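Local coordinates for protein fluvirucin B1 DH domain from module 1 (Actinomadura vulgaris, PDB 6OBV) that probably removes water from the beta-hydroxyacyl intermediate made by the first extension module of the fluvirucin B1 polyketide synthase, at residues A43-L46 / G51-L54; P64-H69 / V75-T80; V87-E92 / V119-A124; S260-V265 / A287-I292; Q270-D273 / T277-H280. One frame throughout, in Å; residues are numbered along the deposited sequence.

Overall arrangement
The contacts fit the double hot-dog fold of polyketide synthase dehydratases. Interactions 1, 2 and 3 lie in the first half of the chain; 1 and 3 are neighbours, with centres about 8 Å apart. Strand 52-58 pairs with strand 115-121 between them, for instance Leu54 O to Val119 N at 2.8 Å. Interactions 4 and 5 belong to the second half. Their centres are about 17 Å apart, and Ile292 N meets Leu279 O at 2.6 Å. Interaction 2 carries the probable active-site His69. It leads into helix 79-92, which interaction 3 uses further on. Its nearest atoms are about 7 Å from interaction 4 and about 8 Å from interaction 5.

Interaction 1: residues A43-L46 / G51-L54; sequences AVEL and GMVL
In the antiparallel hairpin of strands 40-45 and 52-58, Val44 and Val53 form a hydrogen-bonded pair. Val44 N gives a short, nearly straight bond to Val53 O (2.8 Å, 172° at the hydrogen). Val53 N returns a bond to Val44 O (3.0 Å). The same Val44 O also takes a CA-H contact from Met52 CA (3.4 Å). One step nearer the turn, Leu46 N bonds to Gly51 O (2.7 Å). Val44 CB rests on Val53 CG1 at 3.7 Å on one face of this hairpin, and Ala43, Glu45, Met52 and Leu54 line the other. On that face Met52 has its CG anti to the backbone N (chi1 -177°). A bend at chi3 (-64°) then brings the methyl Met52 CE to Glu45 CG, 3.7 Å away. The sulfur Met52 SD lies over Ala43 CB at 4.1 Å. Leu54 CG touches Ala43 CB at 4.2 Å. The turn end of the hairpin meets the second subunit of the dimer. Glu45 O accepts a hydrogen bond from Gln118 of that subunit, whose side chain also packs on Val44 and Leu46.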
loop_
_atom_site.group_PDB
_atom_site.type_symbol
_atom_site.label_atom_id
_atom_site.label_comp_id
_atom_site.label_asym_id
_atom_site.label_seq_id
_atom_site.Cartn_x
_atom_site.Cartn_y
_atom_site.Cartn_z
ATOM N N ALA A 43 0.337 -4.502 5.025
ATOM C CA ALA A 43 1.476 -3.601 5.208
ATOM C C ALA A 43 2.216 -3.472 3.888
ATOM O O ALA A 43 2.646 -4.476 3.311
ATOM C CB ALA A 43 2.429 -4.100 6.300
ATOM N N VAL A 44 2.342 -2.253 3.393
ATOM C CA VAL A 44 3.071 -2.003 2.160
ATOM C C VAL A 44 4.351 -1.275 2.552
ATOM O O VAL A 44 4.331 -0.089 2.896
ATOM C CB VAL A 44 2.243 -1.206 1.146
ATOM C CG1 VAL A 44 3.069 -0.918 -0.096
ATOM C CG2 VAL A 44 0.972 -1.974 0.769
ATOM N N GLU A 45 5.468 -1.995 2.551
ATOM C CA GLU A 45 6.765 -1.340 2.647
ATOM C C GLU A 45 6.977 -0.449 1.433
ATOM O O GLU A 45 6.701 -0.849 0.300
ATOM C CB GLU A 45 7.872 -2.377 2.710
ATOM C CG GLU A 45 8.053 -3.043 4.057
ATOM C CD GLU A 45 9.471 -3.532 4.266
ATOM O OE1 GLU A 45 10.398 -2.979 3.631
ATOM O OE2 GLU A 45 9.658 -4.468 5.070
ATOM N N LEU A 46 7.480 0.762 1.663
ATOM C CA LEU A 46 7.748 1.695 0.573
ATOM C C LEU A 46 9.244 1.809 0.343
ATOM O O LEU A 46 9.894 2.720 0.876
ATOM C CB LEU A 46 7.143 3.065 0.870
ATOM C CG LEU A 46 5.632 2.967 0.945
ATOM C CD1 LEU A 46 5.009 4.309 1.301
ATOM C CD2 LEU A 46 5.131 2.445 -0.390
ATOM N N GLY A 51 8.925 4.928 4.117
ATOM C CA GLY A 51 8.665 3.981 5.175
ATOM C C GLY A 51 7.640 2.917 4.850
ATOM O O GLY A 51 7.880 2.023 4.032
ATOM N N MET A 52 6.488 2.996 5.504
ATOM C CA MET A 52 5.478 1.956 5.421
ATOM C C MET A 52 4.109 2.600 5.437
ATOM O O MET A 52 3.917 3.662 6.038
ATOM C CB MET A 52 5.591 0.987 6.599
ATOM C CG MET A 52 4.633 -0.166 6.572
ATOM S SD MET A 52 5.084 -1.351 7.847
ATOM C CE MET A 52 6.705 -1.860 7.257
ATOM N N VAL A 53 3.154 1.947 4.786
ATOM C CA VAL A 53 1.752 2.319 4.895
ATOM C C VAL A 53 0.978 1.038 5.165
ATOM O O VAL A 53 1.239 0.000 4.540
ATOM C CB VAL A 53 1.244 3.059 3.640
ATOM C CG1 VAL A 53 1.189 2.124 2.419
ATOM C CG2 VAL A 53 -0.107 3.686 3.901
ATOM N N LEU A 54 0.113 1.079 6.174
ATOM C CA LEU A 54 -0.799 -0.013 6.482
ATOM C C LEU A 54 -2.198 0.427 6.101
ATOM O O LEU A 54 -2.574 1.583 6.329
ATOM C CB LEU A 54 -0.770 -0.385 7.965
ATOM C CG LEU A 54 0.512 -1.047 8.468
ATOM C CD1 LEU A 54 1.625 0.004 8.670
ATOM C CD2 LEU A 54 0.218 -1.804 9.759
#

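Interaction 2: residues P64-H69 / V75-T80; sequences PWLADH and VLFPGT
His69 and Leu76 are joined by two hydrogen bonds. Leu76 N donates to His69 O (3.0 Å). The ring atom His69 ND1 donates to Leu76 O (2.8 Å). This second bond is almost straight, 176° at the hydrogen. The acceptor lies in the imidazole plane, while ND1 is tilted 35° from the carbonyl plane of Leu76. His69 CG stands anti to the backbone N (chi1 175°), which swings the ring toward Leu76, and the ND1 bond probably holds its rotation. A water gives a further bond to Leu76 O (3.0 Å) and another to Leu66 O (2.7 Å). Leu76 O is therefore gripped by two donors, and the water ties the 3-10 turn at 64-67 to the incoming chain. Asp68 OD2 is satisfied by Ala192 N, and Trp65 NE1 makes a weak hydrogen bond to Tyr223 OH. Apolar groups close in around these bonds. Pro78 CB sits over one face of the imidazole in a CH-pi contact, 3.8 Å from His69 ND1. Pro78 CG meets the edge of the Trp65 indole at CZ3 (3.7 Å). Leu66 CD2 touches the edge of the Phe77 ring at CD1 (3.6 Å). The His69 side chain also touches Asp231 of helix 227-232. The spacing of His69 and Pro78 matches the ends of the HxxxGxxxxP signature of dehydratases. In relatives its histidine works with an aspartate from the second hot-dog half, so His69 and Asp231 probably mark the active site here.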
loop_
_atom_site.group_PDB
_atom_site.type_symbol
_atom_site.label_atom_id
_atom_site.label_comp_id
_atom_site.label_asym_id
_atom_site.label_seq_id
_atom_site.Cartn_x
_atom_site.Cartn_y
_atom_site.Cartn_z
ATOM N N PRO A 64 -19.470 -3.615 14.447
ATOM C CA PRO A 64 -20.755 -3.072 14.938
ATOM C C PRO A 64 -20.613 -2.123 16.119
ATOM O O PRO A 64 -21.532 -1.336 16.379
ATOM C CB PRO A 64 -21.549 -4.329 15.321
ATOM C CG PRO A 64 -20.505 -5.398 15.536
ATOM C CD PRO A 64 -19.388 -5.081 14.587
ATOM N N TRP A 65 -19.499 -2.168 16.843
ATOM C CA TRP A 65 -19.313 -1.246 17.952
ATOM C C TRP A 65 -19.191 0.202 17.481
ATOM O O TRP A 65 -19.445 1.123 18.270
ATOM C CB TRP A 65 -18.082 -1.660 18.767
ATOM C CG TRP A 65 -16.810 -1.794 17.956
ATOM C CD1 TRP A 65 -16.331 -2.930 17.374
ATOM C CD2 TRP A 65 -15.849 -0.757 17.664
ATOM N NE1 TRP A 65 -15.136 -2.667 16.733
ATOM C CE2 TRP A 65 -14.815 -1.345 16.907
ATOM C CE3 TRP A 65 -15.763 0.605 17.978
ATOM C CZ2 TRP A 65 -13.713 -0.613 16.439
ATOM C CZ3 TRP A 65 -14.656 1.336 17.520
ATOM C CH2 TRP A 65 -13.653 0.725 16.751
ATOM N N LEU A 66 -18.826 0.420 16.213
ATOM C CA LEU A 66 -18.769 1.777 15.662
ATOM C C LEU A 66 -20.052 2.545 15.921
ATOM O O LEU A 66 -20.017 3.736 16.251
ATOM C CB LEU A 66 -18.514 1.732 14.159
ATOM C CG LEU A 66 -17.112 1.394 13.678
ATOM C CD1 LEU A 66 -17.184 1.144 12.178
ATOM C CD2 LEU A 66 -16.139 2.515 14.011
ATOM N N ALA A 67 -21.197 1.875 15.790
ATOM C CA ALA A 67 -22.489 2.539 15.876
ATOM C C ALA A 67 -22.769 3.114 17.246
ATOM O O ALA A 67 -23.745 3.849 17.394
ATOM C CB ALA A 67 -23.615 1.569 15.509
ATOM N N ASP A 68 -21.943 2.810 18.238
ATOM C CA ASP A 68 -22.272 3.060 19.629
ATOM C C ASP A 68 -21.409 4.134 20.269
ATOM O O ASP A 68 -21.391 4.246 21.501
ATOM C CB ASP A 68 -22.140 1.761 20.416
ATOM C CG ASP A 68 -23.306 0.845 20.208
ATOM O OD1 ASP A 68 -24.300 1.286 19.602
ATOM O OD2 ASP A 68 -23.231 -0.317 20.656
ATOM N N HIS A 69 -20.672 4.910 19.482
ATOM C CA HIS A 69 -19.897 6.028 20.016
ATOM C C HIS A 69 -20.115 7.231 19.120
ATOM O O HIS A 69 -19.871 7.163 17.909
ATOM C CB HIS A 69 -18.409 5.695 20.107
ATOM C CG HIS A 69 -17.554 6.850 20.526
ATOM N ND1 HIS A 69 -16.947 7.698 19.624
ATOM C CD2 HIS A 69 -17.194 7.290 21.755
ATOM C CE1 HIS A 69 -16.248 8.610 20.278
ATOM N NE2 HIS A 69 -16.383 8.387 21.573
ATOM N N VAL A 75 -22.403 9.566 14.496
ATOM C CA VAL A 75 -21.466 8.498 14.817
ATOM C C VAL A 75 -20.055 9.005 14.542
ATOM O O VAL A 75 -19.756 9.455 13.428
ATOM C CB VAL A 75 -21.772 7.231 14.001
ATOM C CG1 VAL A 75 -20.807 6.118 14.361
ATOM C CG2 VAL A 75 -23.208 6.801 14.232
ATOM N N LEU A 76 -19.191 8.939 15.562
ATOM C CA LEU A 76 -17.806 9.391 15.494
ATOM C C LEU A 76 -16.876 8.237 15.814
ATOM O O LEU A 76 -17.053 7.558 16.836
ATOM C CB LEU A 76 -17.528 10.516 16.493
ATOM C CG LEU A 76 -18.223 11.821 16.144
ATOM C CD1 LEU A 76 -18.094 12.796 17.302
ATOM C CD2 LEU A 76 -17.617 12.373 14.865
ATOM N N PHE A 77 -15.879 8.035 14.965
ATOM C CA PHE A 77 -14.833 7.078 15.283
ATOM C C PHE A 77 -14.148 7.515 16.578
ATOM O O PHE A 77 -13.830 8.699 16.733
ATOM C CB PHE A 77 -13.835 6.993 14.128
ATOM C CG PHE A 77 -12.841 5.858 14.246
ATOM C CD1 PHE A 77 -13.221 4.545 13.976
ATOM C CD2 PHE A 77 -11.517 6.115 14.594
ATOM C CE1 PHE A 77 -12.304 3.507 14.077
ATOM C CE2 PHE A 77 -10.584 5.087 14.691
ATOM C CZ PHE A 77 -10.976 3.779 14.422
ATOM N N PRO A 78 -13.935 6.617 17.537
ATOM C CA PRO A 78 -13.380 7.051 18.832
ATOM C C PRO A 78 -11.904 7.392 18.708
ATOM O O PRO A 78 -11.149 6.704 18.021
ATOM C CB PRO A 78 -13.601 5.837 19.750
ATOM C CG PRO A 78 -13.659 4.642 18.816
ATOM C CD PRO A 78 -14.160 5.153 17.461
ATOM N N GLY A 79 -11.495 8.476 19.377
ATOM C CA GLY A 79 -10.080 8.824 19.411
ATOM C C GLY A 79 -9.201 7.667 19.843
ATOM O O GLY A 79 -8.063 7.526 19.367
ATOM N N THR A 80 -9.721 6.798 20.713
ATOM C CA THR A 80 -8.966 5.614 21.100
ATOM C C THR A 80 -8.767 4.663 19.937
ATOM O O THR A 80 -7.826 3.868 19.952
ATOM C CB THR A 80 -9.647 4.871 22.258
ATOM O OG1 THR A 80 -10.974 4.488 21.886
ATOM C CG2 THR A 80 -9.688 5.745 23.523
HETATM O O HOH W 1 -17.458 4.612 16.520
#

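Interaction 3: residues V87-E92 / V119-A124; sequences VRAGDE and VAVTAA
Ala89 meets Val119 and Val121 through a single methyl, and apolar contact is all that joins the two segments. Ala89 CB points toward the strand and sits over the two valine methyls. Ala89 CB is 3.4 Å from Val119 CG1, which is tighter than usual for two carbons. Ala89 CB is 3.7 Å from Val121 CG2. The valines have nearly the same first torsion, yet they offer different branches. Val119 uses the methyl anti to its backbone N (chi1 -175°), whereas Val121 uses the one beside its backbone N. Ala120, between them in the sequence, points to the other face of the sheet. All three touching residues are buried. This is helix-on-sheet packing, with helix 79-92 lying against strand 115-121. It is consistent with the central helix of the N-terminal hot-dog half, wrapped by its curved sheet. Leu54 of the adjoining strand 52-58 also touches Ala89, and Val93 covers Val121 just beyond the helix. Ionic contact is found within the helix. Arg88 NH1 forms a salt bridge with Glu92 OE1 four residues on, at 2.5 Å. That is unusually short, and its exact value is doubtful. The bond is straight, 176° at the hydrogen, and the oxygen lies in the guanidinium plane. The carbon chain of Glu92 packs on Met52 and Ala43. Backbone hydrogen bonds hold the strand in its sheet: Val119 pairs with Leu54, Val121 with Met52 and Ala120 with Ala133.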
loop_
_atom_site.group_PDB
_atom_site.type_symbol
_atom_site.label_atom_id
_atom_site.label_comp_id
_atom_site.label_asym_id
_atom_site.label_seq_id
_atom_site.Cartn_x
_atom_site.Cartn_y
_atom_site.Cartn_z
ATOM N N VAL A 87 -0.670 2.541 17.227
ATOM C CA VAL A 87 0.190 1.604 17.946
ATOM C C VAL A 87 0.420 0.339 17.122
ATOM O O VAL A 87 1.548 -0.168 17.046
ATOM C CB VAL A 87 -0.404 1.301 19.330
ATOM C CG1 VAL A 87 0.241 0.034 19.893
ATOM C CG2 VAL A 87 -0.154 2.488 20.268
ATOM N N ARG A 88 -0.629 -0.177 16.475
ATOM C CA ARG A 88 -0.456 -1.362 15.641
ATOM C C ARG A 88 0.550 -1.114 14.521
ATOM O O ARG A 88 1.358 -1.993 14.193
ATOM C CB ARG A 88 -1.799 -1.803 15.067
ATOM C CG ARG A 88 -1.760 -3.158 14.355
ATOM C CD ARG A 88 -1.024 -4.173 15.192
ATOM N NE ARG A 88 -0.932 -5.476 14.525
ATOM C CZ ARG A 88 -0.022 -5.795 13.609
ATOM N NH1 ARG A 88 0.895 -4.912 13.235
ATOM N NH2 ARG A 88 -0.020 -7.005 13.065
ATOM N N ALA A 89 0.533 0.082 13.925
ATOM C CA ALA A 89 1.533 0.378 12.902
ATOM C C ALA A 89 2.920 0.459 13.520
ATOM O O ALA A 89 3.900 -0.001 12.927
ATOM C CB ALA A 89 1.181 1.675 12.181
ATOM N N GLY A 90 3.014 1.006 14.733
ATOM C CA GLY A 90 4.281 0.981 15.441
ATOM C C GLY A 90 4.858 -0.413 15.604
ATOM O O GLY A 90 6.065 -0.615 15.431
ATOM N N ASP A 91 4.019 -1.393 15.980
ATOM C CA ASP A 91 4.515 -2.762 16.123
ATOM C C ASP A 91 5.091 -3.286 14.820
ATOM O O ASP A 91 6.035 -4.082 14.825
ATOM C CB ASP A 91 3.404 -3.713 16.551
ATOM C CG ASP A 91 2.812 -3.348 17.858
ATOM O OD1 ASP A 91 3.508 -2.682 18.648
ATOM O OD2 ASP A 91 1.641 -3.719 18.081
ATOM N N GLU A 92 4.504 -2.885 13.696
ATOM C CA GLU A 92 4.914 -3.440 12.423
ATOM C C GLU A 92 6.306 -2.968 12.040
ATOM O O GLU A 92 6.987 -3.648 11.268
ATOM C CB GLU A 92 3.873 -3.061 11.360
ATOM C CG GLU A 92 3.804 -4.005 10.155
ATOM C CD GLU A 92 3.286 -5.399 10.507
ATOM O OE1 GLU A 92 2.645 -5.581 11.577
ATOM O OE2 GLU A 92 3.519 -6.312 9.689
ATOM N N VAL A 119 -2.620 4.115 7.477
ATOM C CA VAL A 119 -1.711 4.514 8.540
ATOM C C VAL A 119 -0.320 4.594 7.928
ATOM O O VAL A 119 0.249 3.574 7.525
ATOM C CB VAL A 119 -1.737 3.533 9.725
ATOM C CG1 VAL A 119 -0.867 4.067 10.844
ATOM C CG2 VAL A 119 -3.175 3.288 10.224
ATOM N N ALA A 120 0.226 5.800 7.832
ATOM C CA ALA A 120 1.525 6.004 7.215
ATOM C C ALA A 120 2.581 6.204 8.296
ATOM O O ALA A 120 2.359 6.944 9.258
ATOM C CB ALA A 120 1.487 7.204 6.271
ATOM N N VAL A 121 3.719 5.525 8.140
ATOM C CA VAL A 121 4.825 5.567 9.094
ATOM C C VAL A 121 6.102 5.898 8.325
ATOM O O VAL A 121 6.408 5.250 7.321
ATOM C CB VAL A 121 4.975 4.227 9.842
ATOM C CG1 VAL A 121 6.168 4.261 10.763
ATOM C CG2 VAL A 121 3.704 3.906 10.624
ATOM N N THR A 122 6.845 6.897 8.789
ATOM C CA THR A 122 8.040 7.295 8.060
ATOM C C THR A 122 9.223 6.390 8.405
ATOM O O THR A 122 9.177 5.560 9.319
ATOM C CB THR A 122 8.413 8.749 8.360
ATOM O OG1 THR A 122 8.701 8.883 9.760
ATOM C CG2 THR A 122 7.272 9.724 7.975
ATOM N N ALA A 123 10.298 6.546 7.637
ATOM C CA ALA A 123 11.572 5.981 8.048
ATOM C C ALA A 123 11.993 6.634 9.355
ATOM O O ALA A 123 11.684 7.802 9.612
ATOM C CB ALA A 123 12.642 6.207 6.976
ATOM N N ALA A 124 12.689 5.870 10.190
ATOM C CA ALA A 124 13.172 6.416 11.450
ATOM C C ALA A 124 14.333 7.368 11.200
ATOM O O ALA A 124 15.174 7.130 10.328
ATOM C CB ALA A 124 13.610 5.293 12.386
#

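Interaction 4: residues S260-V265 / A287-I292; sequences SGAQRV and APVAGI
Val289 touches Ala262 and Val265 with one methyl. Its CG1 is 4.3 Å from Ala262 CB and 4.3 Å from Val265 CG1. The torsion of Val289 puts that methyl anti to the backbone N (chi1 171°), facing both partners. Val265 answers with the branch beside its own backbone N (chi1 -64°). These are loose van der Waals contacts, and the two segments bury just 89 Å² between them. No hydrogen bond crosses. Val265 and Val289 are nevertheless buried, and Ile281 packs on both. The other side is different. Gln263 and Arg264 are exposed and do not touch the 287-292 segment, and Pro288 is exposed on the far segment. A classic beta bulge lies at Val289 and Ala290, which both face Ile281. Strands 264-271 and 288-299 are not direct neighbours here: strand 277-282 runs between them, and the valines reach each other past its Ile281. Leu229 of helix 227-232 packs on Ala262 and Val265, and Leu230 of the same helix reaches Ile292. Leu257 of strand 247-257 touches Ala290.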
loop_
_atom_site.group_PDB
_atom_site.type_symbol
_atom_site.label_atom_id
_atom_site.label_comp_id
_atom_site.label_asym_id
_atom_site.label_seq_id
_atom_site.Cartn_x
_atom_site.Cartn_y
_atom_site.Cartn_z
ATOM N N SER A 260 -1.557 -7.255 25.331
ATOM C CA SER A 260 -2.506 -7.140 24.232
ATOM C C SER A 260 -3.800 -7.905 24.517
ATOM O O SER A 260 -3.831 -8.844 25.315
ATOM C CB SER A 260 -1.861 -7.643 22.925
ATOM O OG SER A 260 -1.550 -9.050 22.955
ATOM N N GLY A 261 -4.883 -7.456 23.889
ATOM C CA GLY A 261 -6.122 -8.220 23.830
ATOM C C GLY A 261 -6.924 -8.323 25.115
ATOM O O GLY A 261 -7.565 -9.350 25.346
ATOM N N ALA A 262 -6.920 -7.293 25.958
ATOM C CA ALA A 262 -7.669 -7.374 27.207
ATOM C C ALA A 262 -9.163 -7.206 26.959
ATOM O O ALA A 262 -9.593 -6.514 26.022
ATOM C CB ALA A 262 -7.199 -6.319 28.205
ATOM N N GLN A 263 -9.949 -7.862 27.813
ATOM C CA GLN A 263 -11.404 -7.762 27.849
ATOM C C GLN A 263 -11.916 -6.931 29.021
ATOM O O GLN A 263 -12.911 -6.218 28.885
ATOM C CB GLN A 263 -12.032 -9.154 27.942
ATOM C CG GLN A 263 -11.436 -10.191 27.022
ATOM C CD GLN A 263 -12.064 -11.550 27.238
ATOM O OE1 GLN A 263 -13.235 -11.650 27.624
ATOM N NE2 GLN A 263 -11.293 -12.609 26.996
ATOM N N ARG A 264 -11.284 -7.052 30.180
ATOM C CA ARG A 264 -11.642 -6.312 31.381
ATOM C C ARG A 264 -10.360 -5.727 31.951
ATOM O O ARG A 264 -9.296 -6.343 31.850
ATOM C CB ARG A 264 -12.335 -7.216 32.415
ATOM C CG ARG A 264 -13.341 -8.189 31.813
ATOM C CD ARG A 264 -13.950 -9.119 32.857
ATOM N NE ARG A 264 -12.931 -9.735 33.694
ATOM C CZ ARG A 264 -13.197 -10.386 34.826
ATOM N NH1 ARG A 264 -14.454 -10.497 35.236
ATOM N NH2 ARG A 264 -12.215 -10.925 35.551
ATOM N N VAL A 265 -10.438 -4.518 32.504
ATOM C CA VAL A 265 -9.248 -3.853 33.013
ATOM C C VAL A 265 -9.576 -3.100 34.290
ATOM O O VAL A 265 -10.734 -2.797 34.592
ATOM C CB VAL A 265 -8.616 -2.869 31.993
ATOM C CG1 VAL A 265 -8.086 -3.608 30.726
ATOM C CG2 VAL A 265 -9.576 -1.729 31.659
ATOM N N ALA A 287 -1.701 -6.967 36.749
ATOM C CA ALA A 287 -0.561 -6.947 35.852
ATOM C C ALA A 287 -0.722 -5.820 34.834
ATOM O O ALA A 287 -1.844 -5.413 34.527
ATOM C CB ALA A 287 -0.421 -8.294 35.141
ATOM N N PRO A 288 0.385 -5.289 34.315
ATOM C CA PRO A 288 0.295 -4.118 33.429
ATOM C C PRO A 288 -0.427 -4.435 32.127
ATOM O O PRO A 288 -0.320 -5.531 31.579
ATOM C CB PRO A 288 1.761 -3.747 33.174
ATOM C CG PRO A 288 2.549 -4.438 34.272
ATOM C CD PRO A 288 1.782 -5.679 34.594
ATOM N N VAL A 289 -1.188 -3.461 31.635
ATOM C CA VAL A 289 -1.848 -3.554 30.339
ATOM C C VAL A 289 -1.471 -2.381 29.442
ATOM O O VAL A 289 -1.039 -2.568 28.303
ATOM C CB VAL A 289 -3.387 -3.655 30.489
ATOM C CG1 VAL A 289 -4.056 -3.526 29.128
ATOM C CG2 VAL A 289 -3.775 -4.977 31.129
ATOM N N ALA A 290 -1.626 -1.161 29.943
ATOM C CA ALA A 290 -1.260 0.013 29.170
ATOM C C ALA A 290 -0.972 1.143 30.133
ATOM O O ALA A 290 -1.450 1.147 31.275
ATOM C CB ALA A 290 -2.358 0.424 28.182
ATOM N N GLY A 291 -0.169 2.083 29.669
ATOM C CA GLY A 291 0.065 3.317 30.400
ATOM C C GLY A 291 -0.105 4.474 29.447
ATOM O O GLY A 291 0.333 4.420 28.299
ATOM N N ILE A 292 -0.783 5.506 29.913
ATOM C CA ILE A 292 -0.903 6.758 29.172
ATOM C C ILE A 292 -0.333 7.854 30.060
ATOM O O ILE A 292 -0.878 8.139 31.137
ATOM C CB ILE A 292 -2.350 7.066 28.779
ATOM C CG1 ILE A 292 -2.855 6.042 27.760
ATOM C CG2 ILE A 292 -2.440 8.468 28.215
ATOM C CD1 ILE A 292 -4.223 5.494 28.093
#

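Interaction 5: residues Q270-D273 / T277-H280; sequences QPTD and TSLH
Gln270 and Ser278 share two backbone hydrogen bonds. The shorter runs from Ser278 N to Gln270 O (2.8 Å). The longer runs from Gln270 N to Ser278 O (3.2 Å). The next pair, Pro271 with Thr277, is a non-hydrogen-bonded one, so the missing N-H of the proline costs nothing across the strands. There Thr277 CA approaches Gln270 O at 3.4 Å in a CA-H contact. Thr277 CG2, placed anti to the backbone N, lies 3.4 Å from Gln270 O as well. Side chains add to this on the face that Gln270 and Ser278 share. Gln270 CG stands between its backbone N and carbonyl carbon (chi1 47°), which brings it against Ser278 OG at 3.4 Å. Thr272 CG2 closes over Ser278 CB from the turn end at 3.9 Å. Thr272 OG1 bonds to Asp274 N at the start of the turn. Further out, Leu279 is buried and touches Leu234, and its backbone pairs with Ile292. Pro271 is exposed. Strands 264-271 and 277-282 thus make an antiparallel beta hairpin of two neighbouring inner strands in the second hot-dog half, closed by a short turn.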
loop_
_atom_site.group_PDB
_atom_site.type_symbol
_atom_site.label_atom_id
_atom_site.label_comp_id
_atom_site.label_asym_id
_atom_site.label_seq_id
_atom_site.Cartn_x
_atom_site.Cartn_y
_atom_site.Cartn_z
ATOM N N GLN A 270 -5.349 10.048 37.262
ATOM C CA GLN A 270 -5.069 11.179 38.132
ATOM C C GLN A 270 -4.675 12.346 37.246
ATOM O O GLN A 270 -4.211 12.140 36.123
ATOM C CB GLN A 270 -3.953 10.851 39.137
ATOM C CG GLN A 270 -2.774 10.184 38.499
ATOM C CD GLN A 270 -1.958 9.394 39.490
ATOM O OE1 GLN A 270 -1.834 9.777 40.652
ATOM N NE2 GLN A 270 -1.394 8.282 39.038
ATOM N N PRO A 271 -4.844 13.576 37.718
ATOM C CA PRO A 271 -4.401 14.707 36.901
ATOM C C PRO A 271 -2.882 14.761 36.856
ATOM O O PRO A 271 -2.181 14.229 37.722
ATOM C CB PRO A 271 -4.982 15.934 37.617
ATOM C CG PRO A 271 -5.538 15.431 38.950
ATOM C CD PRO A 271 -5.136 13.987 39.100
ATOM N N THR A 272 -2.381 15.379 35.797
ATOM C CA THR A 272 -1.034 15.917 35.784
ATOM C C THR A 272 -1.138 17.430 35.957
ATOM O O THR A 272 -2.231 18.003 35.970
ATOM C CB THR A 272 -0.295 15.557 34.492
ATOM O OG1 THR A 272 -0.782 16.381 33.425
ATOM C CG2 THR A 272 -0.497 14.087 34.131
ATOM N N ASP A 273 0.011 18.089 36.079
ATOM C CA ASP A 273 0.050 19.541 36.230
ATOM C C ASP A 273 -0.232 20.288 34.928
ATOM O O ASP A 273 -0.096 21.516 34.895
ATOM C CB ASP A 273 1.408 19.967 36.787
ATOM C CG ASP A 273 1.914 19.023 37.852
ATOM O OD1 ASP A 273 2.097 19.471 39.001
ATOM O OD2 ASP A 273 2.119 17.833 37.537
ATOM N N THR A 277 -4.730 14.405 32.180
ATOM C CA THR A 277 -4.936 13.202 32.980
ATOM C C THR A 277 -3.922 12.144 32.577
ATOM O O THR A 277 -3.681 11.930 31.385
ATOM C CB THR A 277 -6.354 12.610 32.785
ATOM O OG1 THR A 277 -7.355 13.629 32.945
ATOM C CG2 THR A 277 -6.608 11.432 33.774
ATOM N N SER A 278 -3.351 11.454 33.562
ATOM C CA SER A 278 -2.573 10.256 33.272
ATOM C C SER A 278 -3.406 9.025 33.605
ATOM O O SER A 278 -4.322 9.084 34.427
ATOM C CB SER A 278 -1.255 10.242 34.046
ATOM O OG SER A 278 -1.453 9.970 35.422
ATOM N N LEU A 279 -3.110 7.913 32.937
ATOM C CA LEU A 279 -3.884 6.697 33.159
ATOM C C LEU A 279 -2.971 5.489 33.082
ATOM O O LEU A 279 -2.161 5.352 32.159
ATOM C CB LEU A 279 -5.035 6.506 32.147
ATOM C CG LEU A 279 -6.085 7.600 31.992
ATOM C CD1 LEU A 279 -6.011 8.055 30.576
ATOM C CD2 LEU A 279 -7.476 7.114 32.295
ATOM N N HIS A 280 -3.129 4.603 34.051
ATOM C CA HIS A 280 -2.361 3.377 34.107
ATOM C C HIS A 280 -3.356 2.244 34.242
ATOM O O HIS A 280 -4.194 2.244 35.147
ATOM C CB HIS A 280 -1.337 3.431 35.243
ATOM C CG HIS A 280 -0.303 4.497 35.030
ATOM N ND1 HIS A 280 0.651 4.416 34.036
ATOM C CD2 HIS A 280 -0.119 5.699 35.628
ATOM C CE1 HIS A 280 1.398 5.506 34.052
ATOM N NE2 HIS A 280 0.953 6.300 35.011
#